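Local coordinates for protein octaprenyl-diphosphate synthase (PDB 4JXN) that probably makes all-trans-octaprenyl diphosphate from farnesyl and isopentenyl diphosphates with magnesium, supplying the side-chain precursor of ubiquinone and menaquinone, at residues A[206-211]-A[303-308]; A[62-67]-A[316-321]; A[265-268]-A[274-277]. One frame throughout, in Å; residues are numbered along the deposited sequence.

Contact 1 of 3, residues A[206-211]-A[303-308]; sequences LFEYGD and AARAKA
R305 reaches across to two carboxylates, D211 and E208, in a salt-bridge network between two helices of the all-helical prenyl synthase fold. Helices 200-224 and 291-309 run antiparallel here, their short segments at 163° with axes 7.9 Å apart. The stronger arm is R305 NH1, which donates to D211 OD2 at 3.0 Å. The bond is fairly straight, 162° at the hydrogen. D211 OD2 lies close to the guanidinium plane, but NH1 meets it from above the carboxylate plane. The other arm is a salt bridge from R305 NH2 to E208 OE1 at 3.2 Å. E208 comes in at the guanidinium edge, with its carboxylate plane turned well away from that of R305. R305 starts with CG anti to the backbone N (chi1 -172°) and bends at chi3, which brings its end over to helix 200-224. Q302 accepts a further bond from NH1, and R178 on helix 170-196 pairs with D211 OD1. D211 thus sits between two arginines, an arrangement likely to favour its charged form.

Beyond the charges the helices meet through Y209 and A306, whose CA atoms are 4.3 Å apart. The small A306 permits this close approach. The Y209 hydroxyl is bonded to the carbonyl of L322, so the ring also ties in helix 317-330. Y209 CD1 lies 3.8 Å from A306 CB. The same ring edge faces the A306 carbonyl nearly in plane, with Y209 CD1 and A306 O 3.4 Å apart.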
loop_
_atom_site.group_PDB
_atom_site.type_symbol
_atom_site.label_atom_id
_atom_site.label_comp_id
_atom_site.label_asym_id
_atom_site.label_seq_id
_atom_site.Cartn_x
_atom_site.Cartn_y
_atom_site.Cartn_z
ATOM N N LEU A 206 5.510 25.476 -7.246
ATOM C CA LEU A 206 6.197 24.450 -6.490
ATOM C C LEU A 206 5.981 23.078 -7.133
ATOM O O LEU A 206 6.929 22.295 -7.278
ATOM C CB LEU A 206 5.711 24.448 -5.040
ATOM C CG LEU A 206 6.365 25.542 -4.197
ATOM C CD1 LEU A 206 5.715 25.628 -2.822
ATOM C CD2 LEU A 206 7.860 25.290 -4.082
ATOM N N PHE A 207 4.735 22.799 -7.521
ATOM C CA PHE A 207 4.414 21.579 -8.227
ATOM C C PHE A 207 5.267 21.476 -9.504
ATOM O O PHE A 207 5.932 20.466 -9.721
ATOM C CB PHE A 207 2.926 21.527 -8.569
ATOM C CG PHE A 207 2.528 20.273 -9.315
ATOM C CD1 PHE A 207 2.589 20.226 -10.707
ATOM C CD2 PHE A 207 2.121 19.141 -8.631
ATOM C CE1 PHE A 207 2.247 19.074 -11.403
ATOM C CE2 PHE A 207 1.766 17.984 -9.315
ATOM C CZ PHE A 207 1.828 17.953 -10.702
ATOM N N GLU A 208 5.255 22.525 -10.329
ATOM C CA GLU A 208 5.976 22.516 -11.615
ATOM C C GLU A 208 7.481 22.374 -11.444
ATOM O O GLU A 208 8.126 21.626 -12.192
ATOM C CB GLU A 208 5.651 23.759 -12.463
ATOM C CG GLU A 208 4.314 23.691 -13.196
ATOM C CD GLU A 208 4.433 23.195 -14.635
ATOM O OE1 GLU A 208 5.113 23.855 -15.456
ATOM O OE2 GLU A 208 3.826 22.149 -14.958
ATOM N N TYR A 209 8.043 23.081 -10.468
ATOM C CA TYR A 209 9.442 22.850 -10.081
ATOM C C TYR A 209 9.751 21.370 -9.826
ATOM O O TYR A 209 10.706 20.835 -10.375
ATOM C CB TYR A 209 9.792 23.625 -8.834
ATOM C CG TYR A 209 11.187 23.361 -8.348
ATOM C CD1 TYR A 209 12.268 23.983 -8.932
ATOM C CD2 TYR A 209 11.427 22.467 -7.316
ATOM C CE1 TYR A 209 13.561 23.728 -8.512
ATOM C CE2 TYR A 209 12.714 22.203 -6.887
ATOM C CZ TYR A 209 13.783 22.840 -7.488
ATOM O OH TYR A 209 15.074 22.608 -7.047
ATOM N N GLY A 210 8.950 20.731 -8.983
ATOM C CA GLY A 210 9.194 19.363 -8.586
ATOM C C GLY A 210 8.983 18.380 -9.726
ATOM O O GLY A 210 9.683 17.385 -9.834
ATOM N N ASP A 211 8.012 18.654 -10.584
ATOM C CA ASP A 211 7.754 17.788 -11.726
ATOM C C ASP A 211 8.943 17.839 -12.680
ATOM O O ASP A 211 9.523 16.806 -13.033
ATOM C CB ASP A 211 6.449 18.193 -12.428
ATOM C CG ASP A 211 6.194 17.407 -13.711
ATOM O OD1 ASP A 211 5.937 16.181 -13.658
ATOM O OD2 ASP A 211 6.234 18.032 -14.788
ATOM N N ALA A 303 15.566 20.745 -16.484
ATOM C CA ALA A 303 16.228 21.427 -15.372
ATOM C C ALA A 303 16.124 22.958 -15.467
ATOM O O ALA A 303 15.997 23.645 -14.454
ATOM C CB ALA A 303 17.677 21.003 -15.288
ATOM N N ALA A 304 16.182 23.502 -16.676
ATOM C CA ALA A 304 15.995 24.951 -16.840
ATOM C C ALA A 304 14.538 25.317 -16.579
ATOM O O ALA A 304 14.246 26.375 -16.020
ATOM C CB ALA A 304 16.421 25.395 -18.225
ATOM N N ARG A 305 13.638 24.422 -16.980
ATOM C CA ARG A 305 12.209 24.577 -16.733
ATOM C C ARG A 305 11.908 24.625 -15.246
ATOM O O ARG A 305 11.094 25.433 -14.806
ATOM C CB ARG A 305 11.418 23.446 -17.386
ATOM C CG ARG A 305 9.912 23.639 -17.347
ATOM C CD ARG A 305 9.171 22.641 -18.207
ATOM N NE ARG A 305 9.112 21.297 -17.631
ATOM C CZ ARG A 305 8.168 20.850 -16.800
ATOM N NH1 ARG A 305 8.232 19.601 -16.359
ATOM N NH2 ARG A 305 7.166 21.628 -16.392
ATOM N N ALA A 306 12.570 23.767 -14.477
ATOM C CA ALA A 306 12.418 23.778 -13.028
ATOM C C ALA A 306 12.745 25.162 -12.492
ATOM O O ALA A 306 11.939 25.776 -11.792
ATOM C CB ALA A 306 13.318 22.741 -12.379
ATOM N N LYS A 307 13.916 25.675 -12.839
ATOM C CA LYS A 307 14.351 26.964 -12.325
ATOM C C LYS A 307 13.436 28.100 -12.742
ATOM O O LYS A 307 13.138 28.980 -11.951
ATOM C CB LYS A 307 15.774 27.267 -12.775
ATOM C CG LYS A 307 16.733 26.111 -12.606
ATOM C CD LYS A 307 17.928 26.276 -13.516
ATOM C CE LYS A 307 18.916 27.259 -12.935
ATOM N NZ LYS A 307 20.093 27.432 -13.823
ATOM N N ALA A 308 12.993 28.088 -13.988
ATOM C CA ALA A 308 12.068 29.117 -14.458
ATOM C C ALA A 308 10.753 29.079 -13.700
ATOM O O ALA A 308 10.146 30.110 -13.467
ATOM C CB ALA A 308 11.804 28.970 -15.947
#

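Contact 2 of 3, residues A[62-67]-A[316-321]; sequences TLAAAH and HPVKDM
V318 lays its CG1 methyl against A64, packing two helices of the all-helical prenyl synthase fold together. Helix 57-68 provides A64, and V318 stands in the first turn of helix 317-330. V318 CG1 is 3.8 Å from A64 CB. The same methyl lies 3.2 Å from A64 O, a close van der Waals approach to a backbone carbonyl. With CG1 anti to its backbone N (chi1 175°), V318 sends one branch to A64 and leaves CG2 to face H67. That second contact is looser, with V318 CG2 4.3 Å from H67 CB. Y18 of helix 9-34 and L68 add to the packing round V318.

H316 sits at the N-cap of helix 317-330 and caps it with its ring. Its ND1 accepts from V318 N at 3.0 Å, with 150° at the hydrogen. The donor is tilted 32° from the ring plane. P317 CD lies over one face of the imidazole, offset toward the rim of the ring. Across the contact the ring passes near the end of the 62-67 segment without a hydrogen bond.

H67 turns the end of its side chain away from helix 317-330. Its NE2 is hydrogen-bonded to D22 of helix 9-34, and its ring meets H76 edge-to-face. What H67 offers to H316 is therefore mainly backbone. H316 CE1 and NE2 both approach the H67 carbonyl obliquely, and H316 NE2 is 3.7 Å from H67 O.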
loop_
_atom_site.group_PDB
_atom_site.type_symbol
_atom_site.label_atom_id
_atom_site.label_comp_id
_atom_site.label_asym_id
_atom_site.label_seq_id
_atom_site.Cartn_x
_atom_site.Cartn_y
_atom_site.Cartn_z
ATOM N N THR A 62 10.176 18.831 0.592
ATOM C CA THR A 62 8.997 19.183 1.376
ATOM C C THR A 62 9.344 20.235 2.405
ATOM O O THR A 62 8.631 21.238 2.546
ATOM C CB THR A 62 8.377 17.924 2.043
ATOM O OG1 THR A 62 7.955 17.012 1.014
ATOM C CG2 THR A 62 7.173 18.295 2.929
ATOM N N LEU A 63 10.451 20.024 3.107
ATOM C CA LEU A 63 10.894 20.969 4.144
ATOM C C LEU A 63 11.297 22.280 3.517
ATOM O O LEU A 63 10.958 23.381 4.000
ATOM C CB LEU A 63 12.086 20.405 4.898
ATOM C CG LEU A 63 11.847 19.095 5.652
ATOM C CD1 LEU A 63 13.168 18.395 5.953
ATOM C CD2 LEU A 63 11.048 19.380 6.916
ATOM N N ALA A 64 12.038 22.163 2.423
ATOM C CA ALA A 64 12.491 23.348 1.726
ATOM C C ALA A 64 11.292 24.170 1.299
ATOM O O ALA A 64 11.285 25.390 1.454
ATOM C CB ALA A 64 13.324 22.971 0.538
ATOM N N ALA A 65 10.276 23.492 0.769
ATOM C CA ALA A 65 9.103 24.177 0.246
ATOM C C ALA A 65 8.316 24.862 1.371
ATOM O O ALA A 65 7.788 25.958 1.205
ATOM C CB ALA A 65 8.215 23.231 -0.535
ATOM N N ALA A 66 8.258 24.216 2.520
ATOM C CA ALA A 66 7.564 24.777 3.664
ATOM C C ALA A 66 8.260 26.039 4.138
ATOM O O ALA A 66 7.622 27.072 4.322
ATOM C CB ALA A 66 7.495 23.753 4.783
ATOM N N HIS A 67 9.572 25.955 4.330
ATOM C CA HIS A 67 10.350 27.111 4.783
ATOM C C HIS A 67 10.285 28.248 3.765
ATOM O O HIS A 67 10.090 29.414 4.122
ATOM C CB HIS A 67 11.800 26.721 5.051
ATOM C CG HIS A 67 11.986 25.869 6.272
ATOM N ND1 HIS A 67 11.580 26.264 7.529
ATOM C CD2 HIS A 67 12.558 24.651 6.429
ATOM C CE1 HIS A 67 11.879 25.320 8.404
ATOM N NE2 HIS A 67 12.475 24.333 7.762
ATOM N N HIS A 316 14.240 34.609 -1.784
ATOM C CA HIS A 316 14.312 33.913 -0.513
ATOM C C HIS A 316 15.470 32.906 -0.560
ATOM O O HIS A 316 15.689 32.265 -1.586
ATOM C CB HIS A 316 12.985 33.182 -0.253
ATOM C CG HIS A 316 12.931 32.501 1.073
ATOM N ND1 HIS A 316 13.442 31.241 1.275
ATOM C CD2 HIS A 316 12.463 32.913 2.273
ATOM C CE1 HIS A 316 13.289 30.899 2.541
ATOM N NE2 HIS A 316 12.689 31.894 3.166
ATOM N N PRO A 317 16.210 32.753 0.546
ATOM C CA PRO A 317 17.403 31.881 0.538
ATOM C C PRO A 317 17.160 30.444 0.124
ATOM O O PRO A 317 18.055 29.803 -0.417
ATOM C CB PRO A 317 17.884 31.910 1.990
ATOM C CG PRO A 317 17.301 33.160 2.563
ATOM C CD PRO A 317 16.015 33.420 1.844
ATOM N N VAL A 318 15.983 29.926 0.424
ATOM C CA VAL A 318 15.601 28.594 -0.038
ATOM C C VAL A 318 15.298 28.600 -1.527
ATOM O O VAL A 318 15.563 27.606 -2.201
ATOM C CB VAL A 318 14.416 28.005 0.761
ATOM C CG1 VAL A 318 13.971 26.678 0.171
ATOM C CG2 VAL A 318 14.815 27.802 2.215
ATOM N N LYS A 319 14.762 29.709 -2.039
ATOM C CA LYS A 319 14.555 29.869 -3.490
ATOM C C LYS A 319 15.878 29.619 -4.229
ATOM O O LYS A 319 15.917 28.937 -5.254
ATOM C CB LYS A 319 13.990 31.264 -3.830
ATOM C CG LYS A 319 13.319 31.379 -5.197
ATOM C CD LYS A 319 13.080 32.834 -5.580
ATOM C CE LYS A 319 12.771 33.004 -7.063
ATOM N NZ LYS A 319 13.012 34.396 -7.539
ATOM N N ASP A 320 16.958 30.151 -3.667
ATOM C CA ASP A 320 18.288 30.038 -4.251
ATOM C C ASP A 320 18.760 28.583 -4.227
ATOM O O ASP A 320 19.290 28.086 -5.214
ATOM C CB ASP A 320 19.297 30.909 -3.472
ATOM C CG ASP A 320 19.018 32.419 -3.579
ATOM O OD1 ASP A 320 18.203 32.858 -4.418
ATOM O OD2 ASP A 320 19.644 33.180 -2.811
ATOM N N MET A 321 18.576 27.927 -3.081
ATOM C CA MET A 321 18.931 26.523 -2.897
ATOM C C MET A 321 18.286 25.628 -3.948
ATOM O O MET A 321 18.903 24.698 -4.436
ATOM C CB MET A 321 18.480 26.062 -1.512
ATOM C CG MET A 321 19.315 26.640 -0.379
ATOM S SD MET A 321 18.511 26.475 1.233
ATOM C CE MET A 321 19.517 27.557 2.248
#

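Contact 3 of 3, residues A[265-268]-A[274-277]; sequences WVRT and QEEG
Q274 and T268 join the end part of helix 259-270 to the loop that leads into helix 278-288, closing the short connection between two consecutive helices of the all-helical prenyl synthase fold. The one hydrogen bond between the segments runs from Q274 NE2 to T268 O at 2.8 Å. The amide nitrogen lies in the carbonyl plane, on a lone pair of the oxygen, with 150° at the hydrogen. F241 O takes a weak second bond from the same nitrogen.

Apolar contact lies beside this bond. Q274 CG lies 3.8 Å from T268 CG2, the two side chains crossing at about a right angle. T268 OG1 is turned back to F264 O in its own helix (chi1 51°), which leaves the methyl for Q274. An alanine in place of Q274 would remove the amide and CG, and would probably leave T268 O without this donor and a gap beside the T268 methyl.

Charge adds a weaker link. R267 and E275 form a long salt bridge, with no N-H aimed at E275 OE1. Each has another charged partner: D278 for R267, K273 for E275. E275 OE1 lies well out of the guanidinium plane, 3.7 Å from R267 NH2.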
loop_
_atom_site.group_PDB
_atom_site.type_symbol
_atom_site.label_atom_id
_atom_site.label_comp_id
_atom_site.label_asym_id
_atom_site.label_seq_id
_atom_site.Cartn_x
_atom_site.Cartn_y
_atom_site.Cartn_z
ATOM N N TRP A 265 16.885 -4.546 -32.417
ATOM C CA TRP A 265 16.085 -4.081 -31.271
ATOM C C TRP A 265 14.990 -5.078 -30.917
ATOM O O TRP A 265 14.816 -5.424 -29.752
ATOM C CB TRP A 265 15.468 -2.705 -31.533
ATOM C CG TRP A 265 16.491 -1.619 -31.637
ATOM C CD1 TRP A 265 16.694 -0.788 -32.691
ATOM C CD2 TRP A 265 17.469 -1.266 -30.656
ATOM N NE1 TRP A 265 17.742 0.051 -32.443
ATOM C CE2 TRP A 265 18.222 -0.205 -31.187
ATOM C CE3 TRP A 265 17.788 -1.753 -29.383
ATOM C CZ2 TRP A 265 19.287 0.383 -30.495
ATOM C CZ3 TRP A 265 18.829 -1.166 -28.695
ATOM C CH2 TRP A 265 19.567 -0.103 -29.253
ATOM N N VAL A 266 14.270 -5.538 -31.935
ATOM C CA VAL A 266 13.241 -6.581 -31.788
ATOM C C VAL A 266 13.757 -7.810 -31.036
ATOM O O VAL A 266 13.023 -8.439 -30.274
ATOM C CB VAL A 266 12.727 -7.034 -33.175
ATOM C CG1 VAL A 266 11.822 -8.255 -33.054
ATOM C CG2 VAL A 266 12.011 -5.888 -33.896
ATOM N N ARG A 267 15.031 -8.127 -31.245
ATOM C CA ARG A 267 15.648 -9.345 -30.727
ATOM C C ARG A 267 16.148 -9.254 -29.283
ATOM O O ARG A 267 15.961 -10.188 -28.499
ATOM C CB ARG A 267 16.821 -9.734 -31.646
ATOM C CG ARG A 267 17.643 -10.936 -31.188
ATOM C CD ARG A 267 18.573 -11.448 -32.291
ATOM N NE ARG A 267 19.692 -10.545 -32.589
ATOM C CZ ARG A 267 20.759 -10.362 -31.804
ATOM N NH1 ARG A 267 21.713 -9.513 -32.174
ATOM N NH2 ARG A 267 20.887 -11.005 -30.644
ATOM N N THR A 268 16.829 -8.160 -28.952
ATOM C CA THR A 268 17.511 -8.009 -27.655
ATOM C C THR A 268 16.613 -7.424 -26.551
ATOM O O THR A 268 16.998 -7.393 -25.373
ATOM C CB THR A 268 18.749 -7.097 -27.796
ATOM O OG1 THR A 268 18.374 -5.880 -28.458
ATOM C CG2 THR A 268 19.842 -7.780 -28.607
ATOM N N GLN A 274 20.265 -12.068 -26.023
ATOM C CA GLN A 274 21.501 -11.293 -26.128
ATOM C C GLN A 274 22.738 -12.180 -26.042
ATOM O O GLN A 274 22.719 -13.238 -25.408
ATOM C CB GLN A 274 21.549 -10.226 -25.034
ATOM C CG GLN A 274 20.449 -9.189 -25.181
ATOM C CD GLN A 274 20.463 -8.131 -24.097
ATOM O OE1 GLN A 274 21.502 -7.825 -23.502
ATOM N NE2 GLN A 274 19.299 -7.555 -23.843
ATOM N N GLU A 275 23.809 -11.734 -26.692
ATOM C CA GLU A 275 25.058 -12.480 -26.758
ATOM C C GLU A 275 26.230 -11.561 -26.455
ATOM O O GLU A 275 26.048 -10.397 -26.098
ATOM C CB GLU A 275 25.228 -13.105 -28.152
ATOM C CG GLU A 275 24.353 -14.325 -28.415
ATOM C CD GLU A 275 23.173 -14.031 -29.325
ATOM O OE1 GLU A 275 23.394 -13.758 -30.526
ATOM O OE2 GLU A 275 22.024 -14.093 -28.845
ATOM N N GLU A 276 27.433 -12.106 -26.577
ATOM C CA GLU A 276 28.650 -11.321 -26.558
ATOM C C GLU A 276 28.616 -10.330 -27.717
ATOM O O GLU A 276 28.221 -10.687 -28.832
ATOM C CB GLU A 276 29.865 -12.253 -26.689
ATOM C CG GLU A 276 31.220 -11.560 -26.790
ATOM C CD GLU A 276 31.500 -10.617 -25.634
ATOM O OE1 GLU A 276 32.269 -9.654 -25.829
ATOM O OE2 GLU A 276 30.954 -10.833 -24.531
ATOM N N GLY A 277 29.008 -9.088 -27.441
ATOM C CA GLY A 277 29.084 -8.041 -28.464
ATOM C C GLY A 277 27.862 -7.138 -28.558
ATOM O O GLY A 277 27.939 -6.058 -29.142
#

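From the N terminus, the chain first enters contact 2 at helix 57-68 and comes back to it only at helix 317-330. This long loop encloses the other two. Within it, contact 1 opens on helix 200-224 and closes on helix 291-309, the helix just before 317-330. Contact 3 is a short turn lying inside the loop of contact 1, so the three nest without crossing. Contacts 1 and 2 are neighbours, about 13 Å between centres, and touch where L206 CD2 packs on A65 CB. Contact 1 ties 291-309 to 200-224, and contact 2 ties 317-330 to 57-68. Contact 3 lies apart, its centre about 38 Å from that of contact 1 and about 47 Å from that of contact 2.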